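Local coordinates for protein putative enoyl-CoA hydratase/isomerase (Mycobacterium abscessus, PDB 3RSI) that probably acts as a hydro-lyase or isomerase on acyl-CoA substrates in lipid metabolism, as a trimeric member of the enoyl-CoA hydratase/isomerase (crotonase) family, at residues 8-12 / 23-27; 29-34 / 65-71; 157-162 / 180-184; 206-210 / 259-264. Residue numbers count along the deposited sequence, not the author numbering.

Contact 1: residues 8-12 / 23-27; sequences ARELL and TMNRP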
loop_
_atom_site.group_PDB
_atom_site.type_symbol
_atom_site.label_atom_id
_atom_site.label_comp_id
_atom_site.label_asym_id
_atom_site.label_seq_id
_atom_site.Cartn_x
_atom_site.Cartn_y
_atom_site.Cartn_z
ATOM N N ALA B 8 -32.028 -4.203 -23.223
ATOM C CA ALA B 8 -31.124 -3.868 -24.366
ATOM C C ALA B 8 -30.199 -2.685 -24.064
ATOM O O ALA B 8 -29.131 -2.569 -24.685
ATOM C CB ALA B 8 -31.939 -3.589 -25.631
ATOM N N ARG B 9 -30.606 -1.806 -23.136
ATOM C CA ARG B 9 -29.793 -0.626 -22.746
ATOM C C ARG B 9 -28.350 -1.041 -22.421
ATOM O O ARG B 9 -28.128 -2.149 -21.959
ATOM C CB ARG B 9 -30.417 0.084 -21.537
ATOM C CG ARG B 9 -30.413 1.598 -21.642
ATOM C CD ARG B 9 -31.200 2.258 -20.505
ATOM N NE ARG B 9 -30.355 2.390 -19.328
ATOM C CZ ARG B 9 -29.916 3.536 -18.794
ATOM N NH1 ARG B 9 -29.126 3.482 -17.735
ATOM N NH2 ARG B 9 -30.257 4.728 -19.293
ATOM N N GLU B 10 -27.376 -0.167 -22.676
ATOM C CA GLU B 10 -25.962 -0.541 -22.501
ATOM C C GLU B 10 -25.536 -0.559 -21.038
ATOM O O GLU B 10 -24.580 -1.259 -20.661
ATOM C CB GLU B 10 -25.044 0.359 -23.328
ATOM C CG GLU B 10 -25.205 0.147 -24.820
ATOM C CD GLU B 10 -24.412 1.135 -25.616
ATOM O OE1 GLU B 10 -23.183 1.148 -25.462
ATOM O OE2 GLU B 10 -25.013 1.907 -26.385
ATOM N N LEU B 11 -26.242 0.216 -20.214
ATOM C CA LEU B 11 -26.121 0.079 -18.769
ATOM C C LEU B 11 -27.494 -0.186 -18.166
ATOM O O LEU B 11 -28.371 0.700 -18.177
ATOM C CB LEU B 11 -25.483 1.321 -18.168
ATOM C CG LEU B 11 -25.109 1.287 -16.690
ATOM C CD1 LEU B 11 -23.867 0.423 -16.479
ATOM C CD2 LEU B 11 -24.867 2.721 -16.159
ATOM N N LEU B 12 -27.694 -1.405 -17.666
ATOM C CA LEU B 12 -28.920 -1.750 -16.964
ATOM C C LEU B 12 -28.897 -1.189 -15.541
ATOM O O LEU B 12 -27.889 -1.263 -14.848
ATOM C CB LEU B 12 -29.142 -3.255 -16.922
ATOM C CG LEU B 12 -29.189 -3.969 -18.274
ATOM C CD1 LEU B 12 -29.268 -5.483 -18.064
ATOM C CD2 LEU B 12 -30.357 -3.461 -19.107
ATOM N N THR B 23 -25.532 -2.918 -14.437
ATOM C CA THR B 23 -25.009 -4.005 -15.229
ATOM C C THR B 23 -24.563 -3.493 -16.585
ATOM O O THR B 23 -25.401 -3.064 -17.374
ATOM C CB THR B 23 -26.032 -5.128 -15.411
ATOM O OG1 THR B 23 -26.424 -5.612 -14.130
ATOM C CG2 THR B 23 -25.424 -6.278 -16.227
ATOM N N MET B 24 -23.250 -3.544 -16.827
ATOM C CA MET B 24 -22.680 -3.197 -18.112
ATOM C C MET B 24 -23.136 -4.272 -19.099
ATOM O O MET B 24 -22.929 -5.458 -18.859
ATOM C CB MET B 24 -21.160 -3.150 -18.015
ATOM C CG MET B 24 -20.649 -2.071 -17.100
ATOM S SD MET B 24 -18.882 -2.143 -16.786
ATOM C CE MET B 24 -18.847 -3.488 -15.568
ATOM N N ASN B 25 -23.792 -3.846 -20.173
ATOM C CA ASN B 25 -24.559 -4.743 -21.048
ATOM C C ASN B 25 -24.296 -4.538 -22.542
ATOM O O ASN B 25 -25.085 -3.913 -23.241
ATOM C CB ASN B 25 -26.045 -4.537 -20.767
ATOM C CG ASN B 25 -26.925 -5.505 -21.531
ATOM O OD1 ASN B 25 -26.547 -6.654 -21.770
ATOM N ND2 ASN B 25 -28.089 -5.039 -21.934
ATOM N N ARG B 26 -23.159 -5.023 -23.014
ATOM C CA ARG B 26 -22.880 -5.094 -24.458
ATOM C C ARG B 26 -22.196 -6.420 -24.752
ATOM O O ARG B 26 -20.974 -6.477 -24.953
ATOM C CB ARG B 26 -21.977 -3.949 -24.921
ATOM C CG ARG B 26 -22.513 -2.566 -24.699
ATOM C CD ARG B 26 -21.469 -1.552 -25.122
ATOM N NE ARG B 26 -21.298 -1.497 -26.588
ATOM C CZ ARG B 26 -20.139 -1.272 -27.210
ATOM N NH1 ARG B 26 -19.006 -1.116 -26.527
ATOM N NH2 ARG B 26 -20.103 -1.212 -28.536
ATOM N N PRO B 27 -22.979 -7.498 -24.787
ATOM C CA PRO B 27 -22.397 -8.838 -24.877
ATOM C C PRO B 27 -21.514 -9.062 -26.111
ATOM O O PRO B 27 -20.496 -9.729 -26.022
ATOM C CB PRO B 27 -23.622 -9.753 -24.909
ATOM C CG PRO B 27 -24.704 -8.997 -24.306
ATOM C CD PRO B 27 -24.423 -7.536 -24.525
HETATM O O HOH W 1 -26.874 -3.885 -25.321
HETATM O O HOH W 2 -28.568 -4.073 -13.342
#

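Contact 2: residues 29-34 / 65-71; sequences RRNALS and AYCVGGD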
loop_
_atom_site.group_PDB
_atom_site.type_symbol
_atom_site.label_atom_id
_atom_site.label_comp_id
_atom_site.label_asym_id
_atom_site.label_seq_id
_atom_site.Cartn_x
_atom_site.Cartn_y
_atom_site.Cartn_z
ATOM N N ARG B 29 -19.461 -7.160 -27.349
ATOM C CA ARG B 29 -18.147 -6.597 -27.072
ATOM C C ARG B 29 -17.692 -6.896 -25.642
ATOM O O ARG B 29 -16.856 -6.172 -25.100
ATOM C CB ARG B 29 -18.181 -5.072 -27.260
ATOM C CG ARG B 29 -18.455 -4.594 -28.705
ATOM C CD ARG B 29 -17.280 -4.775 -29.619
ATOM N NE ARG B 29 -15.999 -4.500 -28.968
ATOM C CZ ARG B 29 -15.486 -3.293 -28.734
ATOM N NH1 ARG B 29 -16.131 -2.187 -29.091
ATOM N NH2 ARG B 29 -14.302 -3.190 -28.131
ATOM N N ARG B 30 -18.230 -7.965 -25.051
ATOM C CA ARG B 30 -18.003 -8.302 -23.642
ATOM C C ARG B 30 -17.983 -7.064 -22.732
ATOM O O ARG B 30 -17.085 -6.863 -21.906
ATOM C CB ARG B 30 -16.749 -9.157 -23.498
ATOM C CG ARG B 30 -16.962 -10.605 -24.047
ATOM C CD ARG B 30 -15.702 -11.463 -23.926
ATOM N NE ARG B 30 -14.587 -10.821 -24.611
ATOM C CZ ARG B 30 -13.295 -11.032 -24.374
ATOM N NH1 ARG B 30 -12.895 -11.898 -23.461
ATOM N NH2 ARG B 30 -12.386 -10.348 -25.067
ATOM N N ASN B 31 -19.006 -6.241 -22.927
ATOM C CA ASN B 31 -19.357 -5.123 -22.055
ATOM C C ASN B 31 -18.339 -3.984 -22.066
ATOM O O ASN B 31 -18.263 -3.212 -21.112
ATOM C CB ASN B 31 -19.647 -5.633 -20.635
ATOM C CG ASN B 31 -20.686 -6.757 -20.619
ATOM O OD1 ASN B 31 -21.624 -6.762 -21.417
ATOM N ND2 ASN B 31 -20.530 -7.698 -19.696
ATOM N N ALA B 32 -17.590 -3.873 -23.161
ATOM C CA ALA B 32 -16.661 -2.758 -23.376
ATOM C C ALA B 32 -17.385 -1.428 -23.234
ATOM O O ALA B 32 -18.507 -1.260 -23.728
ATOM C CB ALA B 32 -16.002 -2.843 -24.765
ATOM N N LEU B 33 -16.732 -0.493 -22.561
ATOM C CA LEU B 33 -17.245 0.865 -22.439
ATOM C C LEU B 33 -17.512 1.481 -23.803
ATOM O O LEU B 33 -16.766 1.274 -24.728
ATOM C CB LEU B 33 -16.232 1.736 -21.720
ATOM C CG LEU B 33 -15.877 1.348 -20.281
ATOM C CD1 LEU B 33 -14.939 2.429 -19.690
ATOM C CD2 LEU B 33 -17.140 1.151 -19.421
ATOM N N SER B 34 -18.606 2.221 -23.917
ATOM C CA SER B 34 -18.881 3.028 -25.107
ATOM C C SER B 34 -19.250 4.424 -24.626
ATOM O O SER B 34 -19.542 4.615 -23.444
ATOM C CB SER B 34 -20.044 2.441 -25.885
ATOM O OG SER B 34 -21.216 2.431 -25.080
ATOM N N ALA B 65 -18.494 -11.996 -18.725
ATOM C CA ALA B 65 -17.446 -10.971 -18.738
ATOM C C ALA B 65 -17.898 -9.766 -17.931
ATOM O O ALA B 65 -19.076 -9.432 -17.914
ATOM C CB ALA B 65 -17.138 -10.541 -20.144
ATOM N N TYR B 66 -16.953 -9.098 -17.277
ATOM C CA TYR B 66 -17.268 -7.888 -16.523
ATOM C C TYR B 66 -17.212 -6.703 -17.475
ATOM O O TYR B 66 -18.234 -6.092 -17.752
ATOM C CB TYR B 66 -16.313 -7.760 -15.332
ATOM C CG TYR B 66 -16.425 -6.513 -14.483
ATOM C CD1 TYR B 66 -17.422 -6.378 -13.537
ATOM C CD2 TYR B 66 -15.472 -5.514 -14.576
ATOM C CE1 TYR B 66 -17.503 -5.246 -12.727
ATOM C CE2 TYR B 66 -15.519 -4.400 -13.769
ATOM C CZ TYR B 66 -16.538 -4.257 -12.855
ATOM O OH TYR B 66 -16.569 -3.116 -12.083
ATOM N N CYS B 67 -16.020 -6.381 -17.967
ATOM C CA CYS B 67 -15.826 -5.307 -18.922
ATOM C C CYS B 67 -14.425 -5.448 -19.494
ATOM O O CYS B 67 -13.440 -5.364 -18.747
ATOM C CB CYS B 67 -16.029 -3.936 -18.247
ATOM S SG CYS B 67 -15.611 -2.504 -19.262
ATOM N N VAL B 68 -14.346 -5.731 -20.794
ATOM C CA VAL B 68 -13.067 -5.883 -21.528
ATOM C C VAL B 68 -13.088 -4.631 -22.401
ATOM O O VAL B 68 -13.705 -4.551 -23.508
ATOM C CB VAL B 68 -13.035 -7.107 -22.409
ATOM C CG1 VAL B 68 -13.550 -8.350 -21.635
ATOM C CG2 VAL B 68 -13.862 -6.825 -23.626
ATOM N N GLY B 69 -12.403 -3.658 -21.887
ATOM C CA GLY B 69 -13.123 -2.510 -21.506
ATOM C C GLY B 69 -13.276 -1.373 -22.432
ATOM O O GLY B 69 -14.095 -0.550 -22.169
ATOM N N GLY B 70 -12.548 -1.402 -23.536
ATOM C CA GLY B 70 -12.112 -0.215 -24.225
ATOM C C GLY B 70 -13.157 0.593 -24.921
ATOM O O GLY B 70 -14.230 0.774 -24.387
ATOM N N ASP B 71 -12.800 1.130 -26.090
ATOM C CA ASP B 71 -13.734 1.882 -26.943
ATOM C C ASP B 71 -14.061 3.276 -26.386
ATOM O O ASP B 71 -13.846 4.295 -27.053
ATOM C CB ASP B 71 -14.996 1.051 -27.157
ATOM C CG ASP B 71 -15.918 1.627 -28.197
ATOM O OD1 ASP B 71 -15.684 2.772 -28.651
ATOM O OD2 ASP B 71 -16.896 0.921 -28.540
#

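Contact 3: residues 157-162 / 180-184; sequences QIPYTK and HFGLV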
loop_
_atom_site.group_PDB
_atom_site.type_symbol
_atom_site.label_atom_id
_atom_site.label_comp_id
_atom_site.label_asym_id
_atom_site.label_seq_id
_atom_site.Cartn_x
_atom_site.Cartn_y
_atom_site.Cartn_z
ATOM N N GLN B 157 5.453 1.277 -0.673
ATOM C CA GLN B 157 5.496 0.193 -1.639
ATOM C C GLN B 157 5.013 -1.158 -1.080
ATOM O O GLN B 157 4.572 -2.018 -1.851
ATOM C CB GLN B 157 6.912 0.077 -2.181
ATOM C CG GLN B 157 7.372 1.335 -2.910
ATOM C CD GLN B 157 8.615 1.115 -3.770
ATOM O OE1 GLN B 157 9.088 -0.014 -3.929
ATOM N NE2 GLN B 157 9.135 2.206 -4.349
ATOM N N ILE B 158 5.121 -1.332 0.239
ATOM C CA ILE B 158 4.660 -2.550 0.952
ATOM C C ILE B 158 3.946 -2.155 2.251
ATOM O O ILE B 158 4.095 -1.023 2.729
ATOM C CB ILE B 158 5.810 -3.536 1.286
ATOM C CG1 ILE B 158 6.701 -3.008 2.421
ATOM C CG2 ILE B 158 6.643 -3.866 0.048
ATOM C CD1 ILE B 158 7.777 -4.043 2.858
ATOM N N PRO B 159 3.189 -3.085 2.845
ATOM C CA PRO B 159 2.425 -2.680 4.019
ATOM C C PRO B 159 3.277 -2.059 5.125
ATOM O O PRO B 159 4.333 -2.588 5.492
ATOM C CB PRO B 159 1.752 -3.972 4.464
ATOM C CG PRO B 159 1.520 -4.693 3.161
ATOM C CD PRO B 159 2.758 -4.407 2.352
ATOM N N TYR B 160 2.797 -0.910 5.594
ATOM C CA TYR B 160 3.430 -0.098 6.622
ATOM C C TYR B 160 4.071 -0.901 7.729
ATOM O O TYR B 160 5.221 -0.663 8.060
ATOM C CB TYR B 160 2.355 0.785 7.223
ATOM C CG TYR B 160 2.797 1.787 8.249
ATOM C CD1 TYR B 160 3.209 3.068 7.863
ATOM C CD2 TYR B 160 2.730 1.499 9.602
ATOM C CE1 TYR B 160 3.571 4.021 8.814
ATOM C CE2 TYR B 160 3.081 2.440 10.556
ATOM C CZ TYR B 160 3.502 3.705 10.152
ATOM O OH TYR B 160 3.863 4.647 11.099
ATOM N N THR B 161 3.335 -1.837 8.329
ATOM C CA THR B 161 3.898 -2.551 9.487
ATOM C C THR B 161 5.130 -3.376 9.142
ATOM O O THR B 161 6.045 -3.468 9.959
ATOM C CB THR B 161 2.854 -3.384 10.274
ATOM O OG1 THR B 161 3.423 -3.783 11.531
ATOM C CG2 THR B 161 2.370 -4.610 9.489
ATOM N N LYS B 162 5.184 -3.939 7.933
ATOM C CA LYS B 162 6.360 -4.710 7.531
ATOM C C LYS B 162 7.529 -3.813 7.080
ATOM O O LYS B 162 8.691 -4.139 7.301
ATOM C CB LYS B 162 6.027 -5.786 6.480
ATOM C CG LYS B 162 6.938 -7.059 6.615
ATOM C CD LYS B 162 6.561 -7.862 7.866
ATOM C CE LYS B 162 7.495 -9.005 8.198
ATOM N NZ LYS B 162 7.127 -9.627 9.515
ATOM N N HIS B 180 4.802 -12.235 -0.312
ATOM C CA HIS B 180 3.572 -12.022 0.473
ATOM C C HIS B 180 3.220 -10.533 0.658
ATOM O O HIS B 180 2.055 -10.122 0.501
ATOM C CB HIS B 180 3.688 -12.667 1.856
ATOM C CG HIS B 180 2.462 -12.510 2.693
ATOM N ND1 HIS B 180 1.450 -13.437 2.708
ATOM C CD2 HIS B 180 2.082 -11.527 3.544
ATOM C CE1 HIS B 180 0.496 -13.042 3.531
ATOM N NE2 HIS B 180 0.856 -11.883 4.054
ATOM N N PHE B 181 4.235 -9.744 0.996
ATOM C CA PHE B 181 4.060 -8.320 1.283
ATOM C C PHE B 181 4.239 -7.413 0.054
ATOM O O PHE B 181 4.188 -6.195 0.173
ATOM C CB PHE B 181 4.997 -7.915 2.420
ATOM C CG PHE B 181 4.568 -8.440 3.752
ATOM C CD1 PHE B 181 3.574 -7.805 4.451
ATOM C CD2 PHE B 181 5.135 -9.591 4.286
ATOM C CE1 PHE B 181 3.150 -8.293 5.697
ATOM C CE2 PHE B 181 4.735 -10.076 5.513
ATOM C CZ PHE B 181 3.736 -9.437 6.218
ATOM N N GLY B 182 4.401 -8.024 -1.122
ATOM C CA GLY B 182 4.450 -7.317 -2.388
ATOM C C GLY B 182 5.691 -6.498 -2.627
ATOM O O GLY B 182 5.682 -5.600 -3.443
ATOM N N LEU B 183 6.776 -6.794 -1.911
ATOM C CA LEU B 183 8.043 -6.154 -2.197
ATOM C C LEU B 183 8.539 -6.612 -3.577
ATOM O O LEU B 183 9.187 -5.856 -4.301
ATOM C CB LEU B 183 9.067 -6.521 -1.106
ATOM C CG LEU B 183 10.447 -5.907 -1.257
ATOM C CD1 LEU B 183 10.410 -4.394 -1.219
ATOM C CD2 LEU B 183 11.381 -6.456 -0.176
ATOM N N VAL B 184 8.247 -7.866 -3.920
ATOM C CA VAL B 184 8.544 -8.399 -5.253
ATOM C C VAL B 184 7.258 -8.913 -5.892
ATOM O O VAL B 184 6.258 -9.157 -5.195
ATOM C CB VAL B 184 9.612 -9.516 -5.193
ATOM C CG1 VAL B 184 10.906 -8.986 -4.530
ATOM C CG2 VAL B 184 9.102 -10.740 -4.440
HETATM O O HOH W 3 6.098 -3.038 -3.999
#

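Contact 4: residues 206-210 / 259-264; sequences RNGPL and EARFTG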
loop_
_atom_site.group_PDB
_atom_site.type_symbol
_atom_site.label_atom_id
_atom_site.label_comp_id
_atom_site.label_asym_id
_atom_site.label_seq_id
_atom_site.Cartn_x
_atom_site.Cartn_y
_atom_site.Cartn_z
ATOM N N ARG B 206 8.181 -5.025 -26.787
ATOM C CA ARG B 206 7.141 -5.062 -27.815
ATOM C C ARG B 206 6.074 -3.973 -27.651
ATOM O O ARG B 206 5.263 -3.744 -28.568
ATOM C CB ARG B 206 6.449 -6.430 -27.813
ATOM C CG ARG B 206 7.355 -7.551 -28.298
ATOM C CD ARG B 206 6.685 -8.903 -28.096
ATOM N NE ARG B 206 5.483 -9.039 -28.923
ATOM C CZ ARG B 206 4.517 -9.932 -28.714
ATOM N NH1 ARG B 206 4.586 -10.785 -27.693
ATOM N NH2 ARG B 206 3.471 -9.980 -29.522
ATOM N N ASN B 207 6.056 -3.328 -26.483
ATOM C CA ASN B 207 5.090 -2.263 -26.192
ATOM C C ASN B 207 5.556 -0.918 -26.741
ATOM O O ASN B 207 6.743 -0.736 -27.037
ATOM C CB ASN B 207 4.835 -2.193 -24.685
ATOM C CG ASN B 207 4.297 -3.507 -24.130
ATOM O OD1 ASN B 207 3.784 -4.362 -24.883
ATOM N ND2 ASN B 207 4.404 -3.677 -22.815
ATOM N N GLY B 208 4.627 0.011 -26.910
ATOM C CA GLY B 208 4.958 1.334 -27.458
ATOM C C GLY B 208 5.949 2.028 -26.538
ATOM O O GLY B 208 5.669 2.163 -25.355
ATOM N N PRO B 209 7.118 2.451 -27.063
ATOM C CA PRO B 209 8.138 3.026 -26.177
ATOM C C PRO B 209 7.778 4.375 -25.564
ATOM O O PRO B 209 8.158 4.638 -24.420
ATOM C CB PRO B 209 9.374 3.157 -27.076
ATOM C CG PRO B 209 9.135 2.354 -28.226
ATOM C CD PRO B 209 7.653 2.222 -28.417
ATOM N N LEU B 210 7.036 5.220 -26.285
ATOM C CA LEU B 210 6.586 6.490 -25.699
ATOM C C LEU B 210 5.524 6.221 -24.631
ATOM O O LEU B 210 5.523 6.854 -23.563
ATOM C CB LEU B 210 6.067 7.451 -26.771
ATOM C CG LEU B 210 5.519 8.789 -26.275
ATOM C CD1 LEU B 210 6.616 9.669 -25.673
ATOM C CD2 LEU B 210 4.787 9.514 -27.424
ATOM N N GLU B 259 1.227 -7.148 -37.172
ATOM C CA GLU B 259 1.779 -6.693 -35.866
ATOM C C GLU B 259 2.269 -5.223 -35.923
ATOM O O GLU B 259 2.643 -4.723 -36.990
ATOM C CB GLU B 259 2.910 -7.630 -35.398
ATOM C CG GLU B 259 3.818 -7.053 -34.314
ATOM C CD GLU B 259 4.848 -8.042 -33.788
ATOM O OE1 GLU B 259 5.048 -8.070 -32.549
ATOM O OE2 GLU B 259 5.462 -8.766 -34.604
ATOM N N ALA B 260 2.256 -4.545 -34.772
ATOM C CA ALA B 260 2.604 -3.123 -34.693
ATOM C C ALA B 260 4.113 -2.900 -34.789
ATOM O O ALA B 260 4.889 -3.649 -34.198
ATOM C CB ALA B 260 2.063 -2.519 -33.399
ATOM N N ARG B 261 4.513 -1.865 -35.530
ATOM C CA ARG B 261 5.902 -1.396 -35.570
ATOM C C ARG B 261 5.953 -0.002 -34.927
ATOM O O ARG B 261 5.634 0.999 -35.567
ATOM C CB ARG B 261 6.397 -1.343 -37.016
ATOM N N PHE B 262 6.324 0.053 -33.651
ATOM C CA PHE B 262 6.354 1.322 -32.912
ATOM C C PHE B 262 7.713 1.983 -33.088
ATOM O O PHE B 262 8.724 1.288 -33.240
ATOM C CB PHE B 262 6.119 1.093 -31.417
ATOM C CG PHE B 262 4.787 0.502 -31.087
ATOM C CD1 PHE B 262 3.612 1.133 -31.487
ATOM C CD2 PHE B 262 4.698 -0.657 -30.322
ATOM C CE1 PHE B 262 2.372 0.601 -31.173
ATOM C CE2 PHE B 262 3.459 -1.201 -29.990
ATOM C CZ PHE B 262 2.287 -0.578 -30.426
ATOM N N THR B 263 7.726 3.318 -33.058
ATOM C CA THR B 263 8.958 4.090 -33.187
ATOM C C THR B 263 9.232 5.014 -31.978
ATOM O O THR B 263 10.284 5.632 -31.888
ATOM C CB THR B 263 8.917 4.954 -34.466
ATOM O OG1 THR B 263 7.959 6.002 -34.302
ATOM C CG2 THR B 263 8.545 4.109 -35.704
ATOM N N GLY B 264 8.296 5.107 -31.041
ATOM C CA GLY B 264 8.450 6.013 -29.915
ATOM C C GLY B 264 8.080 7.459 -30.195
ATOM O O GLY B 264 8.465 8.352 -29.447
HETATM O O HOH W 4 6.033 -4.120 -31.094
#

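Contact 1: residues 8-12 / 23-27
Strands 11-16 and 19-24 form an antiparallel beta hairpin, the first of the crotonase-like fold, and this contact is its open end. Leu12 and Thr23 are a hydrogen-bonded pair: Leu12 N donates to Thr23 O at 2.8 Å and Thr23 N returns a bond to Leu12 O at 2.9 Å. A water 2.8 Å from Thr23 OG1 serves that hydroxyl and also bonds weakly to Leu12 O at 3.3 Å. Leu11 and Met24 follow as a non-hydrogen-bonded pair, whose flexible apolar side chains suit a buried face and meet at 4.1 Å between Leu11 CD1 and Met24 CG, Leu11 packing on Phe41 of helix 35-50 and Met24 on Leu59 of strand 56-61. Beyond the last strand pair, Asn25 N still reaches Glu10 O at 2.7 Å. The Asn25 side chain points toward segment 8-12, so that ND2 of this short amide serves Arg9 O at 2.9 Å. A water 2.7 Å from both Ala8 O and Asn25 O satisfies these carbonyls. Glu10 and Arg26 form a salt bridge by charge alone, with no N-H pointing at the oxygen; their better partners lie elsewhere, Glu10 OE1 bonding to Ser34 and Arg26 NH1 to the carbonyl of Ala32. Arg9 folds back along its own segment, offering two donors to one carbonyl: NE and NH1 of Arg9 lie 2.8 and 2.9 Å from Leu11 O.

Contact 2: residues 29-34 / 65-71
Arg29 to Ala32 make a type I' beta turn, closed by Ala32 N to Arg29 O at 3.1 Å, with Arg30 and Asn31 at positive phi. The turn lies against segment 65-71, which is strand only at 67-68; Val68 N bonds to Arg30 O at 3.2 Å and Leu33 N to Gly69 O at 2.7 Å. This holds the loop of Gly69, Gly70 and Asp71, which, as in crotonase relatives, probably lies near the oxyanion hole. Gly69 suits the crowded bend because a CB there would press on Cys67 SG. Asn31 ND2 bonds to Ala62 O and weakly to Ala65 O (2.9 Å) and Tyr66 O (3.4 Å), while Asn31 OD1 receives Arg26 N. Leu33 CD2 packs on Cys67 SG at 4.0 Å. Ser34 OG caps Met37 N and also bonds Glu10. Cys67 and Val68 pair in parallel with a strand of the second subunit. Backbone bonds thus fix the inner part; the weakly hydrogen-bonded salt bridge Arg29 NH1 to Asp71 OD2, 3.2 Å, implies a looser, electrostatic hold at the exposed edge.

Contact 3: residues 157-162 / 180-184
His180 ends helix 175-180 and takes no part across the segments; its ring stacks on Tyr179 of the third subunit. Phe181 leaves helical geometry and supplies the main apolar surface: Lys162 CG stands 3.7 Å from the centroid of the Phe181 ring, a CH-pi contact almost along the normal, while Pro159 CG meets the ring edge at Phe181 CD1, 3.9 Å away. A lysine suits this place because its methylenes cover the ring and its NZ goes on to a salt bridge with Glu165 and a hydrogen bond to Gly185 O of the third subunit. Here the linker between helices 150-157 and 160-169 of the crotonase-like fold, with Pro159 as N-cap, packs on the turn leading into strand 186-188, at the interface with the third subunit. Gly182 follows at positive phi, which favours glycine; a water joins the carbonyls, 2.7 Å from Gly182 O and 2.8 Å from Gln157 O. Leu183 then meets beta-branched Ile158, with Ile158 CG2 3.8 Å from Leu183 CB, and packs on Phe135.

Contact 4: residues 206-210 / 259-264
Apolar and aromatic contacts dominate where the C-terminal tail is tied to the start of helix 209-222, in the C-terminal helical region of the crotonase-like fold. The Phe262 ring faces the backbone of the N-cap residue: Gly208 CA lies over the ring face, 3.8 Å from the centroid of the Phe262 ring, in a CH-pi contact. Pro209, suited to the first turn of a helix, sets its CD 3.6 Å from Phe262 CB. Leu210 CB comes within 3.7 Å of Gly264 O. Glycine suits position 264 because, at its positive phi, a CB would be jammed against the carbonyl of Thr263 and would also come close to Pro209. The polar links are slighter. A water bonds to Arg206 O at 2.7 Å and weakly to Ala260 O at 3.3 Å, and on the surface Arg206 NE faces Glu259 OE1 across a long salt bridge of 3.8 Å. Arg55 of the second subunit bonds to the carbonyl of Phe262. With direct hydrogen bonds between the segments absent, their fit rests mainly on ring and proline packing, to which the distant charges add little direction.

Contact 3 is the buried one; contacts 1, 2 and 4 each run from buried residues out to exposed ones. Contacts 1 and 2 touch and lie about 10 Å apart, centre to centre, both flanking the start of helix 35-50: Ser34 and Asn31 of contact 2 bond to Glu10 and Arg26 of contact 1. Backbone hydrogen bonds dominate these two, as befits strands and extended chain, whereas contacts 3 and 4 join helix starts to irregular segments through ring, proline and CH-pi packing, each with one bridging water. Contacts 2, 3 and 4 also meet other subunits, but contact 1 touches none. Contacts 2 and 3 lie on opposite sides of the chain's centre.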